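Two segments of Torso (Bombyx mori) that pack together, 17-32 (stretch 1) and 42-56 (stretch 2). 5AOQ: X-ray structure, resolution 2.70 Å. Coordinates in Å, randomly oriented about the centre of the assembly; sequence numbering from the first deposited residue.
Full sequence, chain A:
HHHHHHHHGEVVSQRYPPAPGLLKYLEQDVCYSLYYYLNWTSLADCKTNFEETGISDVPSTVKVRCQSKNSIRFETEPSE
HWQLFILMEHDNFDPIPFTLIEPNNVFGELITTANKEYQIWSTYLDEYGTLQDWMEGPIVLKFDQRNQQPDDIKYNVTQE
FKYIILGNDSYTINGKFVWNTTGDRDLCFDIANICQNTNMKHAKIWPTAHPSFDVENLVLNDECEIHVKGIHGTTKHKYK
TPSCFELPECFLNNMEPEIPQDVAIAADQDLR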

# COMPACT_ATOMS: atom_id res chain seq x y z
N PRO A 17 11.57 8.35 30.71
CA PRO A 17 12.05 6.97 30.81
C PRO A 17 11.21 5.97 30.01
O PRO A 17 10.05 6.26 29.72
CB PRO A 17 11.94 6.66 32.32
CG PRO A 17 11.80 7.99 32.98
CD PRO A 17 11.10 8.87 32.01
N PRO A 18 11.80 4.82 29.64
CA PRO A 18 11.07 3.79 28.88
C PRO A 18 9.84 3.27 29.60
O PRO A 18 9.83 3.20 30.83
CB PRO A 18 12.11 2.68 28.71
CG PRO A 18 13.42 3.35 28.87
CD PRO A 18 13.20 4.44 29.85
N ALA A 19 8.81 2.91 28.83
CA ALA A 19 7.57 2.38 29.38
C ALA A 19 7.40 0.92 28.94
O ALA A 19 7.00 0.67 27.80
CB ALA A 19 6.39 3.22 28.93
N PRO A 20 7.71 -0.04 29.83
CA PRO A 20 7.61 -1.45 29.46
C PRO A 20 6.19 -1.88 29.14
O PRO A 20 5.98 -2.75 28.29
CB PRO A 20 8.14 -2.18 30.70
CG PRO A 20 8.91 -1.16 31.46
CD PRO A 20 8.22 0.13 31.20
N GLY A 21 5.22 -1.27 29.81
CA GLY A 21 3.82 -1.60 29.61
C GLY A 21 3.36 -1.35 28.19
O GLY A 21 2.38 -1.92 27.73
N LEU A 22 4.09 -0.47 27.50
CA LEU A 22 3.80 -0.14 26.11
C LEU A 22 4.85 -0.75 25.18
O LEU A 22 4.52 -1.30 24.14
CB LEU A 22 3.75 1.37 25.93
CG LEU A 22 2.72 2.09 26.81
CD1 LEU A 22 2.95 3.58 26.76
CD2 LEU A 22 1.31 1.76 26.38
N LEU A 23 6.11 -0.64 25.57
CA LEU A 23 7.21 -1.25 24.84
C LEU A 23 7.00 -2.76 24.68
O LEU A 23 7.53 -3.37 23.75
CB LEU A 23 8.54 -0.99 25.54
CG LEU A 23 9.10 0.43 25.44
CD1 LEU A 23 10.25 0.61 26.41
CD2 LEU A 23 9.56 0.72 24.02
N LYS A 24 6.24 -3.33 25.60
CA LYS A 24 5.85 -4.74 25.54
C LYS A 24 5.29 -5.15 24.18
O LYS A 24 5.37 -6.32 23.80
CB LYS A 24 4.82 -5.02 26.64
CG LYS A 24 3.72 -6.01 26.28
CD LYS A 24 2.78 -6.21 27.45
CE LYS A 24 1.59 -7.07 27.08
NZ LYS A 24 0.63 -7.20 28.21
N TYR A 25 4.74 -4.19 23.44
CA TYR A 25 4.04 -4.49 22.19
C TYR A 25 4.93 -4.42 20.95
O TYR A 25 4.47 -4.71 19.84
CB TYR A 25 2.85 -3.54 22.04
CG TYR A 25 1.81 -3.74 23.11
CD1 TYR A 25 0.94 -4.82 23.07
CD2 TYR A 25 1.70 -2.84 24.17
CE1 TYR A 25 -0.01 -5.01 24.05
CE2 TYR A 25 0.75 -3.02 25.16
CZ TYR A 25 -0.10 -4.11 25.09
OH TYR A 25 -1.05 -4.29 26.07
N LEU A 26 6.19 -4.05 21.13
CA LEU A 26 7.14 -4.02 20.02
C LEU A 26 7.80 -5.38 19.82
O LEU A 26 8.61 -5.57 18.89
CB LEU A 26 8.21 -2.95 20.26
CG LEU A 26 7.69 -1.54 20.55
CD1 LEU A 26 8.84 -0.57 20.71
CD2 LEU A 26 6.73 -1.07 19.45
N GLU A 27 7.46 -6.34 20.67
CA GLU A 27 8.08 -7.65 20.65
C GLU A 27 7.83 -8.37 19.33
O GLU A 27 8.71 -9.07 18.83
CB GLU A 27 7.58 -8.50 21.82
CG GLU A 27 8.03 -8.00 23.18
CD GLU A 27 7.53 -8.86 24.33
OE1 GLU A 27 6.95 -9.93 24.06
OE2 GLU A 27 7.71 -8.46 25.50
N GLN A 28 6.64 -8.20 18.77
CA GLN A 28 6.32 -8.80 17.47
C GLN A 28 7.29 -8.26 16.42
O GLN A 28 7.91 -9.03 15.68
CB GLN A 28 4.88 -8.51 17.06
CG GLN A 28 4.49 -9.10 15.71
CD GLN A 28 3.09 -8.71 15.27
OE1 GLN A 28 2.24 -8.36 16.09
NE2 GLN A 28 2.84 -8.78 13.96
N ASP A 29 7.40 -6.94 16.35
CA ASP A 29 8.29 -6.28 15.40
C ASP A 29 9.73 -6.77 15.57
O ASP A 29 10.35 -7.23 14.60
CB ASP A 29 8.24 -4.76 15.59
CG ASP A 29 6.85 -4.19 15.35
OD1 ASP A 29 6.23 -4.54 14.32
OD2 ASP A 29 6.39 -3.39 16.18
N VAL A 30 10.24 -6.69 16.79
CA VAL A 30 11.61 -7.08 17.08
C VAL A 30 11.84 -8.56 16.76
O VAL A 30 12.88 -8.93 16.24
CB VAL A 30 11.99 -6.80 18.55
CG1 VAL A 30 13.40 -7.32 18.86
CG2 VAL A 30 11.91 -5.31 18.85
N CYS A 31 10.85 -9.39 17.09
CA CYS A 31 11.00 -10.83 16.90
C CYS A 31 10.93 -11.20 15.42
O CYS A 31 11.67 -12.08 14.97
CB CYS A 31 9.92 -11.58 17.67
SG CYS A 31 10.19 -11.63 19.46
N TYR A 32 10.06 -10.53 14.67
CA TYR A 32 10.00 -10.75 13.22
C TYR A 32 11.30 -10.31 12.56
O TYR A 32 11.96 -11.10 11.88
CB TYR A 32 8.82 -9.99 12.60
CG TYR A 32 7.48 -10.68 12.75
CD1 TYR A 32 7.10 -11.26 13.95
CD2 TYR A 32 6.59 -10.73 11.69
CE1 TYR A 32 5.87 -11.88 14.09
CE2 TYR A 32 5.36 -11.35 11.81
CZ TYR A 32 5.00 -11.92 13.02
OH TYR A 32 3.78 -12.54 13.15
N SER A 42 11.80 -21.50 14.42
CA SER A 42 10.46 -20.97 14.62
C SER A 42 10.54 -19.53 15.12
O SER A 42 11.62 -18.98 15.24
CB SER A 42 9.68 -21.83 15.63
OG SER A 42 9.60 -23.18 15.18
N LEU A 43 9.38 -18.94 15.39
CA LEU A 43 9.31 -17.58 15.91
C LEU A 43 9.26 -17.62 17.43
O LEU A 43 9.69 -16.68 18.10
CB LEU A 43 8.09 -16.85 15.35
CG LEU A 43 7.81 -15.44 15.89
CD1 LEU A 43 8.86 -14.46 15.40
CD2 LEU A 43 6.41 -14.99 15.48
N ALA A 44 8.74 -18.72 17.97
CA ALA A 44 8.50 -18.85 19.40
C ALA A 44 9.77 -18.73 20.22
O ALA A 44 9.73 -18.34 21.38
CB ALA A 44 7.82 -20.19 19.69
N ASP A 45 10.91 -19.06 19.61
CA ASP A 45 12.17 -19.06 20.34
C ASP A 45 12.74 -17.65 20.52
O ASP A 45 13.89 -17.48 20.91
CB ASP A 45 13.20 -19.94 19.62
CG ASP A 45 13.54 -19.42 18.24
OD1 ASP A 45 12.79 -18.57 17.71
OD2 ASP A 45 14.56 -19.87 17.67
N CYS A 46 11.91 -16.65 20.24
CA CYS A 46 12.27 -15.25 20.47
C CYS A 46 12.00 -14.92 21.93
O CYS A 46 10.85 -14.86 22.35
CB CYS A 46 11.49 -14.33 19.55
SG CYS A 46 11.97 -12.59 19.63
N LYS A 47 13.07 -14.71 22.70
CA LYS A 47 12.95 -14.41 24.12
C LYS A 47 13.14 -12.92 24.40
O LYS A 47 13.78 -12.54 25.38
CB LYS A 47 13.95 -15.25 24.92
CG LYS A 47 13.92 -16.73 24.55
CD LYS A 47 12.53 -17.32 24.76
CE LYS A 47 12.44 -18.76 24.29
NZ LYS A 47 11.08 -19.33 24.51
N THR A 48 12.57 -12.09 23.53
CA THR A 48 12.60 -10.65 23.72
C THR A 48 11.52 -10.24 24.71
O THR A 48 10.33 -10.45 24.47
CB THR A 48 12.39 -9.89 22.40
OG1 THR A 48 13.31 -10.37 21.41
CG2 THR A 48 12.57 -8.39 22.59
N ASN A 49 11.95 -9.66 25.82
CA ASN A 49 11.06 -9.24 26.90
C ASN A 49 11.38 -7.81 27.33
O ASN A 49 12.45 -7.55 27.88
CB ASN A 49 11.18 -10.20 28.09
CG ASN A 49 10.02 -10.08 29.06
OD1 ASN A 49 9.49 -9.00 29.28
ND2 ASN A 49 9.64 -11.21 29.66
N PHE A 50 10.46 -6.89 27.09
CA PHE A 50 10.66 -5.49 27.43
C PHE A 50 10.37 -5.21 28.90
O PHE A 50 10.81 -4.20 29.45
CB PHE A 50 9.78 -4.59 26.56
CG PHE A 50 10.30 -4.41 25.17
CD1 PHE A 50 11.19 -3.39 24.88
CD2 PHE A 50 9.90 -5.25 24.15
CE1 PHE A 50 11.67 -3.21 23.60
CE2 PHE A 50 10.37 -5.08 22.86
CZ PHE A 50 11.26 -4.06 22.59
N GLU A 51 9.62 -6.11 29.54
CA GLU A 51 9.21 -5.92 30.92
C GLU A 51 10.26 -6.46 31.90
O GLU A 51 10.22 -6.16 33.09
CB GLU A 51 7.86 -6.59 31.16
CG GLU A 51 6.70 -5.84 30.49
CD GLU A 51 5.37 -6.54 30.65
OE1 GLU A 51 5.28 -7.74 30.33
OE2 GLU A 51 4.40 -5.88 31.08
N GLU A 52 11.21 -7.24 31.38
CA GLU A 52 12.30 -7.78 32.18
C GLU A 52 13.59 -6.99 32.00
O GLU A 52 14.62 -7.32 32.59
CB GLU A 52 12.55 -9.25 31.84
CG GLU A 52 11.44 -10.19 32.28
CD GLU A 52 11.79 -11.65 32.02
OE1 GLU A 52 12.67 -11.91 31.18
OE2 GLU A 52 11.17 -12.53 32.65
N THR A 53 13.54 -5.94 31.18
CA THR A 53 14.71 -5.13 30.89
C THR A 53 14.82 -3.95 31.85
O THR A 53 13.81 -3.38 32.25
CB THR A 53 14.68 -4.61 29.44
OG1 THR A 53 14.35 -5.68 28.55
CG2 THR A 53 16.03 -4.01 29.05
N GLY A 54 16.05 -3.60 32.21
CA GLY A 54 16.30 -2.54 33.17
C GLY A 54 16.86 -1.29 32.54
O GLY A 54 16.73 -1.08 31.33
N ILE A 55 17.49 -0.44 33.36
CA ILE A 55 18.06 0.82 32.90
C ILE A 55 19.41 1.07 33.56
O ILE A 55 19.51 1.04 34.79
CB ILE A 55 17.12 2.01 33.20
CG1 ILE A 55 15.76 1.80 32.52
CG2 ILE A 55 17.75 3.32 32.73
CD1 ILE A 55 14.71 2.80 32.94
N SER A 56 20.44 1.32 32.75
CA SER A 56 21.79 1.48 33.26
C SER A 56 22.18 2.94 33.45
O SER A 56 21.51 3.84 32.93
CB SER A 56 22.79 0.81 32.32
OG SER A 56 22.84 1.48 31.07

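The two segments of Torso are held together by one disulfide and a run of apolar side-chain contacts centred on Phe50, with no hydrogen bond passing between them. The backbones run antiparallel in register, Pro20 lying nearest Glu51 and Cys31 nearest Cys46, so that the loop of the second segment follows the helical turns of the first along its length; 772 Å² of surface is buried in total.

The covalent link lies between Cys31, in the helix that starts at Glu27, and Cys46, the last residue of a type I turn that begins at Leu43. Both CA-to-CB bonds point toward the opposing segment, and the SG atoms of Cys31 and Cys46 are 2.0 Å apart with a chi3 of -83°, close to the value favoured by an unstrained disulfide. The turn is closed by a hydrogen bond from Cys46 N to Leu43 O (3.1 Å), and both Leu43 and Cys46 contact the helix. Leu43 packs beside Cys31: its CD1 lies 3.8 Å from Cys31 CB, while its other methyl, CD2, comes within 3.4 Å of Tyr32 CE1. The CA-to-CB bond of Tyr32 points away from the second segment, yet the ring reaches back to make this contact.

Phe50 gives up more area to the contact than any other residue, 136 Å², and its ring is inserted among Leu23, Leu26, Glu27 and Val30. Over one face sits the carbonyl oxygen of Leu23, with Leu23 O 3.1 Å from Phe50 CD2; this oxygen also accepts a hydrogen bond from Leu26 N (3.0 Å), so it remains satisfied within its own segment. Leu23 CB packs 3.6 Å from Phe50 CD1. At the ring edge, near its plane, lie Val30 CG2, 4.0 Å from Phe50 CZ, and Glu27 CG, 3.5 Å from Phe50 CD2. Glu27 thus contributes the aliphatic part of its side chain to the aromatic pocket. Its carboxylate extends along the neighbouring backbone, where Glu27 CD is 3.2 Å from Thr48 O; both carboxylate oxygens are near this carbonyl, but acceptor faces acceptor and no hydrogen bond results. Between the disulfide and the aromatic pocket, the CA-to-CB bond of Thr48 points toward the first segment, and Thr48 CG2 lies 4.0 Å from Val30 CG1.

Beyond Phe50 the packing becomes more peripheral. Pro20 CB rests 3.6 Å from Phe50 O and 3.9 Å from Glu51 CG, and Lys24 CD lies 4.0 Å from Glu51 OE2, a contact made by the lysine's methylene chain. The backbone here is braced by Asn49, whose OD1 accepts a hydrogen bond from Glu51 N (2.9 Å) and a weak one from Glu52 N (3.2 Å), while Thr53 OG1 donates to Asn49 O (2.7 Å). At the far end, Pro18 CD meets Ile55 CD1 at 3.8 Å, a last apolar touch where the CA atoms of these two residues have already separated to 8.6 Å.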